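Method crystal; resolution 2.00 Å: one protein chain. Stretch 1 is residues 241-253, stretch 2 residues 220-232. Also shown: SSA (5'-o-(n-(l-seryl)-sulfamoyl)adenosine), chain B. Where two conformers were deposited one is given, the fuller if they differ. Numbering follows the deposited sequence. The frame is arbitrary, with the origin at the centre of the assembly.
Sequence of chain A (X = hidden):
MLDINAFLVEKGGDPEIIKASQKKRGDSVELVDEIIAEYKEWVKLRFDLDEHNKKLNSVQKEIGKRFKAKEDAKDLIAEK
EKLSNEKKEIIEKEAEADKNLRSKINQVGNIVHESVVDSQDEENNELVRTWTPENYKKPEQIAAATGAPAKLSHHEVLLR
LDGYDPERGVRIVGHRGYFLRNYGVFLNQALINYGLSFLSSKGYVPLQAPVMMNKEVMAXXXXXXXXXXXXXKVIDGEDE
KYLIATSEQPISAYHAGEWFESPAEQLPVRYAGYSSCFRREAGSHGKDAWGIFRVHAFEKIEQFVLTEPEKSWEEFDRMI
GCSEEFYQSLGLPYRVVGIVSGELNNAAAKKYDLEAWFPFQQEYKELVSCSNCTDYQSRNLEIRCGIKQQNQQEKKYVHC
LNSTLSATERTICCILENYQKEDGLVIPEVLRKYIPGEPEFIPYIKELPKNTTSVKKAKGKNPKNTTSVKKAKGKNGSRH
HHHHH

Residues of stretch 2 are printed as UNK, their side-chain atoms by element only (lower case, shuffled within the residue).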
# COMPACT_ATOMS: atom_id res chain seq x y z
N LYS A 241 -7.50 -2.59 -10.71
CA LYS A 241 -8.10 -2.31 -9.42
C LYS A 241 -7.74 -0.86 -9.08
O LYS A 241 -6.98 -0.22 -9.79
CB LYS A 241 -7.58 -3.28 -8.34
CG LYS A 241 -7.76 -4.78 -8.70
CD LYS A 241 -7.30 -5.68 -7.56
CE LYS A 241 -7.41 -7.16 -7.94
NZ LYS A 241 -8.80 -7.60 -8.26
N TYR A 242 -8.31 -0.35 -8.01
CA TYR A 242 -7.90 0.96 -7.50
C TYR A 242 -7.24 0.82 -6.14
O TYR A 242 -7.63 -0.03 -5.34
CB TYR A 242 -9.11 1.88 -7.40
CG TYR A 242 -9.63 2.32 -8.75
CD1 TYR A 242 -9.17 3.48 -9.35
CD2 TYR A 242 -10.55 1.55 -9.45
CE1 TYR A 242 -9.63 3.88 -10.59
CE2 TYR A 242 -11.01 1.94 -10.69
CZ TYR A 242 -10.55 3.11 -11.25
OH TYR A 242 -11.01 3.50 -12.49
N LEU A 243 -6.25 1.66 -5.86
CA LEU A 243 -5.78 1.85 -4.50
C LEU A 243 -6.75 2.76 -3.75
O LEU A 243 -7.28 3.72 -4.32
CB LEU A 243 -4.38 2.47 -4.51
CG LEU A 243 -3.27 1.50 -4.94
CD1 LEU A 243 -1.95 2.26 -5.02
CD2 LEU A 243 -3.17 0.35 -3.95
N ILE A 244 -6.99 2.46 -2.48
CA ILE A 244 -7.95 3.24 -1.69
C ILE A 244 -7.36 4.57 -1.23
O ILE A 244 -6.16 4.66 -1.00
CB ILE A 244 -8.47 2.44 -0.47
CG1 ILE A 244 -7.36 2.25 0.58
CG2 ILE A 244 -9.09 1.08 -0.94
CD1 ILE A 244 -7.82 1.53 1.87
N ALA A 245 -8.22 5.59 -1.13
CA ALA A 245 -7.83 6.90 -0.60
C ALA A 245 -8.03 6.95 0.91
O ALA A 245 -7.49 7.83 1.58
CB ALA A 245 -8.67 8.02 -1.29
N THR A 246 -8.80 6.01 1.44
CA THR A 246 -9.15 6.00 2.86
C THR A 246 -9.82 4.67 3.15
O THR A 246 -10.52 4.13 2.30
CB THR A 246 -10.13 7.18 3.23
OG1 THR A 246 -10.81 6.87 4.45
CG2 THR A 246 -11.17 7.39 2.14
N SER A 247 -9.62 4.14 4.36
CA SER A 247 -10.27 2.89 4.72
C SER A 247 -11.80 3.00 4.73
O SER A 247 -12.50 1.99 4.74
CB SER A 247 -9.74 2.32 6.05
OG SER A 247 -9.98 3.20 7.14
N GLU A 248 -12.29 4.24 4.72
CA GLU A 248 -13.72 4.50 4.59
C GLU A 248 -14.29 3.72 3.40
O GLU A 248 -15.37 3.15 3.47
CB GLU A 248 -13.98 6.00 4.39
CG GLU A 248 -15.44 6.36 4.22
CD GLU A 248 -15.66 7.71 3.50
OE1 GLU A 248 -14.81 8.63 3.62
OE2 GLU A 248 -16.70 7.83 2.82
N GLN A 249 -13.54 3.72 2.30
CA GLN A 249 -14.02 3.11 1.07
C GLN A 249 -14.28 1.60 1.20
O GLN A 249 -15.42 1.16 1.01
CB GLN A 249 -13.09 3.48 -0.09
CG GLN A 249 -13.32 4.92 -0.55
CD GLN A 249 -12.12 5.55 -1.24
OE1 GLN A 249 -11.01 5.01 -1.23
NE2 GLN A 249 -12.34 6.71 -1.85
N PRO A 250 -13.25 0.80 1.54
CA PRO A 250 -13.54 -0.64 1.64
C PRO A 250 -14.42 -0.99 2.85
O PRO A 250 -15.24 -1.90 2.77
CB PRO A 250 -12.14 -1.29 1.76
CG PRO A 250 -11.22 -0.19 2.29
CD PRO A 250 -11.82 1.12 1.71
N ILE A 251 -14.28 -0.26 3.95
CA ILE A 251 -15.07 -0.57 5.13
C ILE A 251 -16.54 -0.23 4.90
O ILE A 251 -17.43 -0.91 5.42
CB ILE A 251 -14.49 0.12 6.39
CG1 ILE A 251 -13.08 -0.44 6.68
CG2 ILE A 251 -15.44 -0.07 7.59
CD1 ILE A 251 -12.34 0.19 7.88
N SER A 252 -16.82 0.81 4.12
CA SER A 252 -18.21 1.13 3.82
C SER A 252 -18.85 -0.03 3.03
O SER A 252 -20.04 -0.29 3.16
CB SER A 252 -18.35 2.45 3.04
OG SER A 252 -17.92 2.31 1.69
N ALA A 253 -18.04 -0.73 2.24
CA ALA A 253 -18.56 -1.84 1.44
C ALA A 253 -18.55 -3.17 2.20
O ALA A 253 -19.01 -4.18 1.69
CB ALA A 253 -17.78 -1.99 0.15
N UNK A 220 -19.23 2.22 -6.25
CA UNK A 220 -20.45 2.35 -5.44
C UNK A 220 -20.26 3.23 -4.20
O UNK A 220 -21.24 3.61 -3.54
c UNK A 220 -21.50 0.13 -6.20
n UNK A 220 -21.89 -3.23 -6.69
c UNK A 220 -22.40 -1.00 -5.69
c UNK A 220 -21.00 0.99 -5.04
c UNK A 220 -22.75 -2.01 -6.77
N UNK A 221 -19.03 3.58 -3.88
CA UNK A 221 -18.82 4.37 -2.68
C UNK A 221 -18.06 5.68 -2.90
O UNK A 221 -18.15 6.59 -2.09
o UNK A 221 -18.25 4.28 -0.31
c UNK A 221 -16.78 3.11 -1.88
c UNK A 221 -18.21 3.53 -1.54
N UNK A 222 -17.32 5.77 -4.01
CA UNK A 222 -16.59 6.99 -4.34
C UNK A 222 -17.31 7.79 -5.43
O UNK A 222 -17.91 7.20 -6.34
c UNK A 222 -15.17 6.65 -4.78
N UNK A 223 -17.23 9.11 -5.36
CA UNK A 223 -17.84 9.96 -6.39
C UNK A 223 -16.89 10.13 -7.57
O UNK A 223 -15.68 9.93 -7.43
n UNK A 223 -17.53 14.64 -5.31
o UNK A 223 -18.32 13.50 -3.54
c UNK A 223 -17.73 13.52 -4.62
c UNK A 223 -18.29 11.32 -5.82
c UNK A 223 -17.18 12.21 -5.25
N UNK A 224 -17.44 10.50 -8.72
CA UNK A 224 -16.68 10.61 -9.97
C UNK A 224 -15.40 11.42 -9.83
O UNK A 224 -14.35 11.04 -10.35
c UNK A 224 -16.83 11.47 -12.40
c UNK A 224 -16.30 10.17 -12.96
c UNK A 224 -17.76 12.15 -13.39
c UNK A 224 -17.55 11.22 -11.07
N UNK A 225 -15.49 12.56 -9.15
CA UNK A 225 -14.33 13.44 -9.00
C UNK A 225 -13.14 12.73 -8.35
O UNK A 225 -11.99 13.07 -8.61
c UNK A 225 -14.69 14.69 -8.21
o UNK A 225 -14.87 14.39 -6.84
N UNK A 226 -13.42 11.74 -7.51
CA UNK A 226 -12.35 10.98 -6.87
C UNK A 226 -11.61 10.12 -7.89
O UNK A 226 -10.39 9.99 -7.85
c UNK A 226 -12.89 10.15 -5.69
c UNK A 226 -14.03 10.23 -3.39
o UNK A 226 -15.24 9.99 -3.33
n UNK A 226 -13.17 9.82 -2.46
c UNK A 226 -13.44 11.02 -4.55
N UNK A 227 -12.35 9.54 -8.84
CA UNK A 227 -11.71 8.76 -9.89
C UNK A 227 -10.81 9.62 -10.78
O UNK A 227 -9.83 9.14 -11.34
c UNK A 227 -13.37 6.84 -10.05
c UNK A 227 -12.75 8.03 -10.74
c UNK A 227 -12.77 5.60 -10.12
c UNK A 227 -15.11 5.89 -8.70
c UNK A 227 -14.51 4.65 -8.78
c UNK A 227 -13.33 4.51 -9.49
c UNK A 227 -14.55 6.98 -9.33
N UNK A 228 -11.15 10.91 -10.88
CA UNK A 228 -10.44 11.82 -11.77
C UNK A 228 -9.09 12.32 -11.25
O UNK A 228 -8.09 12.30 -11.96
o UNK A 228 -12.28 11.71 -13.89
c UNK A 228 -12.46 12.64 -13.07
c UNK A 228 -11.33 13.02 -12.13
o UNK A 228 -13.54 13.27 -12.99
N UNK A 229 -9.05 12.78 -10.00
CA UNK A 229 -7.83 13.40 -9.51
C UNK A 229 -7.34 12.84 -8.18
O UNK A 229 -6.41 13.38 -7.57
o UNK A 229 -10.08 17.38 -7.63
c UNK A 229 -9.32 16.87 -8.48
c UNK A 229 -8.00 14.92 -9.40
c UNK A 229 -9.10 15.37 -8.45
o UNK A 229 -8.72 17.54 -9.35
N UNK A 230 -7.98 11.77 -7.71
CA UNK A 230 -7.59 11.22 -6.41
C UNK A 230 -6.99 9.82 -6.49
O UNK A 230 -5.93 9.57 -5.90
c UNK A 230 -9.56 10.84 -3.01
o UNK A 230 -9.53 11.37 -1.87
c UNK A 230 -8.77 11.24 -5.42
c UNK A 230 -8.36 11.04 -3.95
o UNK A 230 -10.53 10.15 -3.41
N UNK A 231 -7.63 8.91 -7.23
CA UNK A 231 -7.32 7.48 -7.09
C UNK A 231 -6.26 6.97 -8.06
O UNK A 231 -6.31 7.24 -9.26
c UNK A 231 -9.68 6.89 -6.20
c UNK A 231 -9.15 6.64 -4.80
c UNK A 231 -10.88 6.01 -6.50
c UNK A 231 -8.58 6.63 -7.24
N UNK A 232 -5.33 6.19 -7.52
CA UNK A 232 -4.35 5.53 -8.35
C UNK A 232 -4.99 4.28 -8.89
O UNK A 232 -5.62 3.52 -8.14
c UNK A 232 -0.31 7.62 -7.58
o UNK A 232 0.39 9.21 -5.95
c UNK A 232 -2.20 6.21 -7.12
c UNK A 232 -0.46 8.22 -6.34
c UNK A 232 -2.34 6.82 -5.89
c UNK A 232 -1.48 7.83 -5.49
c UNK A 232 -3.13 5.10 -7.54
c UNK A 232 -1.17 6.62 -7.96
N10 SSA B . -12.75 8.94 5.43
CA SSA B . -12.74 10.38 5.67
CB SSA B . -12.54 10.67 7.15
OG SSA B . -11.20 10.32 7.56
C9 SSA B . -11.64 11.04 4.87
O9 SSA B . -10.84 10.37 4.23
N8 SSA B . -11.60 12.36 4.91
S1 SSA B . -10.35 13.21 4.39
O1S SSA B . -10.21 13.19 2.96
O2S SSA B . -10.50 14.56 4.85
O5' SSA B . -9.06 12.67 5.03
C5' SSA B . -8.95 12.50 6.43
C4' SSA B . -7.63 13.10 6.92
O4' SSA B . -6.48 12.50 6.31
C3' SSA B . -7.48 14.58 6.61
O3' SSA B . -8.24 15.35 7.55
C2' SSA B . -5.97 14.75 6.76
O2' SSA B . -5.61 14.83 8.15
C1' SSA B . -5.41 13.43 6.21
N9 SSA B . -5.02 13.59 4.80
C8 SSA B . -5.83 13.78 3.75
N7 SSA B . -5.07 13.90 2.63
C5 SSA B . -3.79 13.77 3.01
C6 SSA B . -2.59 13.78 2.31
N6 SSA B . -2.61 13.97 0.97
N1 SSA B . -1.43 13.62 2.98
C2 SSA B . -1.43 13.44 4.31
N3 SSA B . -2.57 13.41 5.01
C4 SSA B . -3.76 13.58 4.37
O HOH W 1 -16.53 6.40 0.16
O HOH W 2 -14.79 8.11 -1.01
O HOH W 3 -5.58 5.83 -4.64

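Position 220 has four carbons in a row ending in nitrogen, out of reach of stretch 1: Lys220. Position 221 has one carbon carrying an oxygen and a second carbon. The oxygen lies 2.8 Å from Ser252 OG, and the branch carbon packs near Gln249 O. A β-branched hydroxyl side chain is Thr221; its OG1 donates to Ser252 OG, which in turn donates to Gln249 O (2.8 Å), so the hydroxyls form a relay ending on the helix backbone.

At 222 a lone carbon, CB, sits 4.1 Å from Gln249 NE2: Ala222. Position 223 has three carbons, the third bearing one oxygen and one nitrogen, with no contact across: Gln223. Position 224, four carbons forked at the second, is Leu224, exposed and out of reach of stretch 1. Position 225, one carbon then one oxygen, is Ser225; its OG accepts from Gln223 NE2 at 3.1 Å.

Position 226 repeats the three-carbon amide pattern and points toward stretch 1, its nitrogen 3.3 Å from Gln249 NE2: Gln226. Its OE1 accepts from Gln223 N (3.0 Å), which orients the amide. Two donors cannot bond each other; instead both NE2 atoms donate to water 2, at 2.8 Å from Gln226 NE2 and 2.9 Å from Gln249 NE2.

Position 227 has one carbon and a six-carbon ring without oxygen; the ring's edge meets the face of Tyr242, with centroids 4.9 Å apart, planes at 86° and a ring carbon 3.5 Å from Tyr242 CZ: Phe227. Position 228, two carbons with two terminal oxygens, is Asp228; 229, one carbon longer, is Glu229. Both are exposed, poorly ordered and out of contact.

Position 230 has the same three-carbon carboxylate pattern but turns toward stretch 1, its carboxylate carbon 3.4 Å from Ala245 CB: Glu230. Its OE1 accepts from Gln226 NE2 (2.8 Å). Position 231 has four carbons forked at the second; CB lies 3.8 Å from Tyr242 CD1 and a terminal carbon 3.8 Å from Ala245 CB: Leu231. Position 232 has one carbon and a six-carbon ring bearing oxygen; CB lies 4.0 Å from Leu243 CD1, while the end of the side chain leads away: Tyr232.

The contact, burying 588 Å², combines apolar packing with polar ties. Leu243 N donates to Tyr232 O (3.0 Å, 159°), and water 3 accepts from Tyr232 N (2.9 Å) and donates to Leu243 O (2.7 Å), so direct and water-mediated links join the same two backbones. Farther along, Ala245 N donates to Gln249 OE1 (2.9 Å), fixing the amide whose NE2 reaches water 2, and Thr221 OG1 donates to Ser252 OG, tying 221 to the helix.

Stretch 2 220-232: KTAQLSQFDEELY
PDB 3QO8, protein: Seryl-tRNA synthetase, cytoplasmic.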